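Local coordinates for protein flavin prenyltransferase PAD1, mitochondrial (Aspergillus niger, PDB 6QLG) that probably attaches a dimethylallyl group to the N5 and C6 atoms of reduced FMN, making the prenylated flavin cofactor used by a ferulic acid decarboxylase, at residues A46-T51 against M120-C125; L158-T163 against A181-P186. One frame throughout, in Å; residues are numbered along the deposited sequence.

Contact 1. Residues A46-T51 against M120-C125. With FMN (flavin mononucleotide), chain M.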
# COMPACT_ATOMS: atom_id res chain seq x y z
N ALA B 46 -21.43 -3.05 26.17
CA ALA B 46 -21.99 -1.92 25.45
C ALA B 46 -23.02 -2.42 24.44
O ALA B 46 -22.75 -3.36 23.69
CB ALA B 46 -20.89 -1.12 24.74
N MET B 47 -24.19 -1.79 24.43
CA MET B 47 -25.24 -2.10 23.48
C MET B 47 -25.45 -0.89 22.57
O MET B 47 -25.51 0.25 23.04
CB MET B 47 -26.54 -2.47 24.19
CG MET B 47 -26.41 -3.63 25.17
SD MET B 47 -27.99 -4.19 25.86
CE MET B 47 -28.90 -4.56 24.36
N THR B 48 -25.56 -1.15 21.27
CA THR B 48 -25.79 -0.12 20.27
C THR B 48 -27.05 -0.45 19.47
O THR B 48 -27.64 -1.52 19.61
CB THR B 48 -24.59 0.03 19.32
OG1 THR B 48 -24.45 -1.16 18.53
CG2 THR B 48 -23.31 0.26 20.10
N GLY B 49 -27.44 0.49 18.62
CA GLY B 49 -28.71 0.41 17.91
C GLY B 49 -28.73 -0.49 16.69
O GLY B 49 -29.42 -0.19 15.71
N ALA B 50 -27.97 -1.58 16.71
CA ALA B 50 -28.12 -2.62 15.71
C ALA B 50 -29.20 -3.60 16.17
O ALA B 50 -29.40 -3.80 17.37
CB ALA B 50 -26.81 -3.36 15.47
N THR B 51 -29.90 -4.19 15.21
CA THR B 51 -30.90 -5.19 15.56
C THR B 51 -30.22 -6.38 16.22
O THR B 51 -29.10 -6.76 15.87
CB THR B 51 -31.69 -5.62 14.32
OG1 THR B 51 -32.79 -6.46 14.72
CG2 THR B 51 -30.83 -6.38 13.34
N MET B 120 -14.04 -5.73 26.97
CA MET B 120 -15.25 -5.03 26.57
C MET B 120 -15.87 -5.76 25.40
O MET B 120 -15.15 -6.23 24.51
CB MET B 120 -14.94 -3.57 26.20
CG MET B 120 -16.09 -2.81 25.57
SD MET B 120 -15.64 -1.08 25.29
CE MET B 120 -17.24 -0.35 24.96
N ILE B 121 -17.19 -5.87 25.40
CA ILE B 121 -17.92 -6.45 24.28
C ILE B 121 -19.03 -5.48 23.88
O ILE B 121 -19.81 -5.04 24.73
CB ILE B 121 -18.48 -7.85 24.60
CG1 ILE B 121 -19.28 -8.39 23.41
CG2 ILE B 121 -19.32 -7.83 25.88
CD1 ILE B 121 -19.59 -9.87 23.50
N VAL B 122 -19.07 -5.14 22.60
CA VAL B 122 -20.14 -4.32 22.03
C VAL B 122 -21.11 -5.27 21.34
O VAL B 122 -20.78 -5.86 20.31
CB VAL B 122 -19.59 -3.26 21.06
CG1 VAL B 122 -20.70 -2.32 20.61
CG2 VAL B 122 -18.45 -2.48 21.71
N VAL B 123 -22.30 -5.42 21.92
CA VAL B 123 -23.23 -6.46 21.47
C VAL B 123 -24.67 -5.97 21.61
O VAL B 123 -25.12 -5.70 22.73
CB VAL B 123 -23.00 -7.77 22.23
CG1 VAL B 123 -22.89 -7.52 23.74
CG2 VAL B 123 -24.11 -8.76 21.93
N PRO B 124 -25.41 -5.79 20.51
CA PRO B 124 -24.87 -5.89 19.15
C PRO B 124 -24.12 -4.61 18.78
O PRO B 124 -24.31 -3.59 19.45
CB PRO B 124 -26.11 -6.08 18.29
CG PRO B 124 -27.18 -5.34 19.04
CD PRO B 124 -26.85 -5.50 20.51
N CYS B 125 -23.29 -4.66 17.75
CA CYS B 125 -22.48 -3.52 17.34
C CYS B 125 -22.94 -3.03 15.98
O CYS B 125 -22.87 -3.77 14.99
CB CYS B 125 -20.99 -3.88 17.31
SG CYS B 125 -19.92 -2.48 16.92
N1 FMN M . -27.39 -0.31 11.91
C2 FMN M . -26.49 -1.31 11.61
O2 FMN M . -25.34 -1.02 11.30
N3 FMN M . -26.88 -2.63 11.65
C4 FMN M . -28.19 -2.94 12.00
O4 FMN M . -28.56 -4.12 12.04
C4A FMN M . -29.10 -1.94 12.30
N5 FMN M . -30.40 -2.28 12.65
C5A FMN M . -31.32 -1.30 12.95
C6 FMN M . -32.63 -1.64 13.30
C7 FMN M . -33.57 -0.65 13.61
C7M FMN M . -34.97 -1.04 13.99
C8 FMN M . -33.17 0.68 13.57
C8M FMN M . -34.16 1.77 13.90
C9 FMN M . -31.86 1.01 13.22
C9A FMN M . -30.92 0.03 12.91
N10 FMN M . -29.61 0.37 12.57
C10 FMN M . -28.70 -0.62 12.25
C1' FMN M . -29.18 1.81 12.50
C2' FMN M . -28.50 2.37 13.74
O2' FMN M . -29.38 2.34 14.84
C3' FMN M . -28.05 3.80 13.45
O3' FMN M . -27.02 3.77 12.49
C4' FMN M . -27.55 4.54 14.69
O4' FMN M . -26.94 5.75 14.31
C5' FMN M . -26.53 3.71 15.46
O5' FMN M . -26.25 4.40 16.66
P FMN M . -25.44 3.69 17.85
O1P FMN M . -24.78 4.75 18.70
O2P FMN M . -26.43 2.91 18.69
O3P FMN M . -24.37 2.77 17.31

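Contact 2. Residues L158-T163 against A181-P186. With FMN (flavin mononucleotide), chain M; DMA (dimethylallyl diphosphate), chain J.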
# COMPACT_ATOMS: atom_id res chain seq x y z
N LEU B 158 -16.39 -6.98 19.05
CA LEU B 158 -17.45 -6.23 18.38
C LEU B 158 -18.37 -7.22 17.68
O LEU B 158 -17.99 -7.82 16.67
CB LEU B 158 -16.86 -5.23 17.39
CG LEU B 158 -15.76 -4.29 17.88
CD1 LEU B 158 -15.33 -3.36 16.75
CD2 LEU B 158 -16.22 -3.50 19.08
N VAL B 159 -19.58 -7.37 18.20
CA VAL B 159 -20.59 -8.20 17.55
C VAL B 159 -21.23 -7.38 16.44
O VAL B 159 -22.39 -6.96 16.54
CB VAL B 159 -21.63 -8.72 18.57
CG1 VAL B 159 -22.56 -9.74 17.92
CG2 VAL B 159 -20.93 -9.34 19.77
N ALA B 160 -20.47 -7.15 15.37
CA ALA B 160 -20.88 -6.25 14.30
C ALA B 160 -21.94 -6.91 13.43
O ALA B 160 -21.68 -7.93 12.79
CB ALA B 160 -19.67 -5.84 13.46
N ARG B 161 -23.14 -6.33 13.41
CA ARG B 161 -24.28 -6.92 12.72
C ARG B 161 -24.70 -6.01 11.57
O ARG B 161 -25.12 -4.87 11.78
CB ARG B 161 -25.44 -7.14 13.69
CG ARG B 161 -26.51 -8.05 13.14
CD ARG B 161 -27.62 -7.26 12.49
NE ARG B 161 -28.48 -8.10 11.65
CZ ARG B 161 -29.04 -7.70 10.51
NH1 ARG B 161 -29.79 -8.52 9.81
NH2 ARG B 161 -28.82 -6.46 10.07
N GLU B 162 -24.59 -6.54 10.35
CA GLU B 162 -24.98 -5.85 9.12
C GLU B 162 -24.90 -6.84 7.98
O GLU B 162 -24.00 -7.70 7.96
CB GLU B 162 -24.07 -4.65 8.83
CG GLU B 162 -24.45 -3.84 7.58
CD GLU B 162 -25.88 -3.32 7.60
OE1 GLU B 162 -26.80 -4.08 7.22
OE2 GLU B 162 -26.09 -2.16 8.00
N THR B 163 -25.83 -6.73 7.04
CA THR B 163 -25.80 -7.55 5.84
C THR B 163 -26.67 -6.92 4.77
O THR B 163 -27.74 -6.38 5.09
CB THR B 163 -26.25 -8.99 6.11
OG1 THR B 163 -25.81 -9.83 5.04
CG2 THR B 163 -27.76 -9.11 6.22
N ALA B 181 -9.02 -5.42 17.72
CA ALA B 181 -10.39 -5.83 18.02
C ALA B 181 -10.71 -7.16 17.37
O ALA B 181 -10.04 -7.62 16.45
CB ALA B 181 -11.39 -4.76 17.57
N VAL B 182 -11.78 -7.80 17.87
CA VAL B 182 -12.27 -9.06 17.34
C VAL B 182 -13.66 -8.83 16.77
O VAL B 182 -14.57 -8.40 17.49
CB VAL B 182 -12.30 -10.16 18.42
CG1 VAL B 182 -12.88 -11.45 17.85
CG2 VAL B 182 -10.90 -10.40 18.97
N ILE B 183 -13.83 -9.12 15.48
CA ILE B 183 -15.12 -9.00 14.82
C ILE B 183 -15.87 -10.32 14.97
O ILE B 183 -15.38 -11.37 14.55
CB ILE B 183 -14.95 -8.64 13.33
CG1 ILE B 183 -14.16 -7.33 13.18
CG2 ILE B 183 -16.31 -8.52 12.65
CD1 ILE B 183 -14.82 -6.13 13.84
N PHE B 184 -17.05 -10.27 15.58
CA PHE B 184 -17.88 -11.45 15.83
C PHE B 184 -19.25 -11.23 15.21
O PHE B 184 -20.19 -10.79 15.88
CB PHE B 184 -18.00 -11.73 17.34
CG PHE B 184 -18.58 -13.08 17.67
CD1 PHE B 184 -19.93 -13.36 17.47
CD2 PHE B 184 -17.78 -14.08 18.21
CE1 PHE B 184 -20.46 -14.60 17.78
CE2 PHE B 184 -18.31 -15.33 18.53
CZ PHE B 184 -19.65 -15.58 18.31
N PRO B 185 -19.42 -11.52 13.92
CA PRO B 185 -20.75 -11.47 13.32
C PRO B 185 -21.64 -12.54 13.93
O PRO B 185 -21.25 -13.71 14.02
CB PRO B 185 -20.49 -11.73 11.83
CG PRO B 185 -19.16 -12.38 11.77
CD PRO B 185 -18.37 -11.90 12.95
N PRO B 186 -22.85 -12.17 14.37
CA PRO B 186 -23.71 -13.15 15.06
C PRO B 186 -24.45 -14.06 14.09
O PRO B 186 -25.67 -14.03 13.94
CB PRO B 186 -24.65 -12.24 15.86
CG PRO B 186 -24.80 -11.03 15.00
CD PRO B 186 -23.45 -10.83 14.32
N1 FMN M . -27.39 -0.31 11.91
C2 FMN M . -26.49 -1.31 11.61
O2 FMN M . -25.34 -1.02 11.30
N3 FMN M . -26.88 -2.63 11.65
C4 FMN M . -28.19 -2.94 12.00
O4 FMN M . -28.56 -4.12 12.04
C4A FMN M . -29.10 -1.94 12.30
N5 FMN M . -30.40 -2.28 12.65
C5A FMN M . -31.32 -1.30 12.95
C6 FMN M . -32.63 -1.64 13.30
C7 FMN M . -33.57 -0.65 13.61
C7M FMN M . -34.97 -1.04 13.99
C8 FMN M . -33.17 0.68 13.57
C8M FMN M . -34.16 1.77 13.90
C9 FMN M . -31.86 1.01 13.22
C9A FMN M . -30.92 0.03 12.91
N10 FMN M . -29.61 0.37 12.57
C10 FMN M . -28.70 -0.62 12.25
C1' FMN M . -29.18 1.81 12.50
C2' FMN M . -28.50 2.37 13.74
O2' FMN M . -29.38 2.34 14.84
C3' FMN M . -28.05 3.80 13.45
O3' FMN M . -27.02 3.77 12.49
C4' FMN M . -27.55 4.54 14.69
O4' FMN M . -26.94 5.75 14.31
C5' FMN M . -26.53 3.71 15.46
O5' FMN M . -26.25 4.40 16.66
P FMN M . -25.44 3.69 17.85
O1P FMN M . -24.78 4.75 18.70
O2P FMN M . -26.43 2.91 18.69
O3P FMN M . -24.37 2.77 17.31
C1 DMA J . -32.10 -2.04 9.31
O1 DMA J . -31.74 -1.96 7.96
C2 DMA J . -32.66 -0.70 9.75
C3 DMA J . -33.93 -0.63 10.07
C4 DMA J . -34.49 0.72 10.50
C5 DMA J . -34.81 -1.88 10.02
PA DMA J . -30.89 -3.23 7.37
O1A DMA J . -30.71 -3.08 5.88
O2A DMA J . -29.55 -3.16 8.07
O3A DMA J . -31.74 -4.60 7.76
PB DMA J . -31.64 -6.03 6.93
O1B DMA J . -30.18 -6.33 6.64
O2B DMA J . -32.39 -6.00 5.62
O3B DMA J . -32.24 -7.13 7.78

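Contact 1. Residues A46-T51 against M120-C125
A46 and V122 are bridge partners on adjacent parallel strands, and on their shared face the methyl CB of A46 meets M120 CE at 3.7 Å. M120 reaches it because its chain is extended throughout, with CG anti to the backbone N (chi1 171°); alanine is small enough to accept both this methyl tip and V122 CG2 beside it. Next along, the side chains of T48 and V122 cross at about a right angle, CG2 touching CG1, and the pyrrolidine of P124, which follows a cis peptide bond, packs its CB against A50 CB at 4.0 Å. The backbones are tied by A46 N to I121 O (2.9 Å) and V123 N to A46 O (2.8 Å). Beyond these bonds 46-47 gives way to a loop and the other chain segment turns a corner at V123 and P124; as in Rossmann-like flavoproteins, the cofactor lies at the C-terminal ends of the parallel strands. There T48 OG1 donates to P124 O at 2.6 Å, while T48 N reaches the same oxygen at 3.3 Å, gripping one carbonyl twice; S126 N bonds OG1 too. G49 N gives a 2.6 Å hydrogen bond to FMN O2P, and G49 O accepts from FMN O2'. A CB here would crowd O2', which suits glycine.

Contact 2. Residues L158-T163 against A181-P186
L158 and I183 pair as parallel strand neighbours, and their CD1 methyls meet at 4.0 Å at the close-packed end of the contact. In I183, CG1 lies anti to the carbonyl carbon (chi1 -57°) and chi2 folds CD1 back toward leucine, whose CD1 also lies against A181 CB. Two nearly straight bonds, L158 N to V182 O and F184 N to L158 O, both 2.8 Å, fix the backbones. Next comes V159, the centre of an inverse gamma turn: its CA approaches F184 O at 3.1 Å in a CA-H...O contact, and CG1 lies 3.9 Å from P186 CB. Proline, with no N-H to offer, suits this exit from the strand pairing. From here the packing thins to R161 CG against P186 CG, and E162 and T163 make no contact with 181-186. R161 NH2 donates to FMN O4 at 3.1 Å, whereas NH1 bonds only weakly to the diphosphate at DMA O3B; P188 O and V187 O of a second subunit hold NE and NH1. E162 forms salt bridges with K151 and R144 of a third subunit. The two strands belong to a beta-alpha-beta crossover, 155-160 to 182-183 through helix 167-178, leading to the FMN and dimethylallyl diphosphate site between subunits.

In the fold
Contacts 1 and 2, their centres about 9 Å apart, are neighbouring seams of one parallel sheet, joined because strand 119-125 lies beside strand 155-160. Backbone bonds are probable at the join: C125 N to V159 O at 2.7 Å and V159 N to V122 O at 2.9 Å, while V123 CB packs on V159 CG2. Both contacts end at the same flavin. The loop 48-51 passes from the phosphate to the isoalloxazine, and 158-163 meets the pyrimidine edge, R161 O accepting from FMN N3 at 2.9 Å. T51 CG2 packs 3.4 Å from R161 NE, linking the two segments beside the flavin, and contact 2 alone reaches on to the bound dimethylallyl diphosphate.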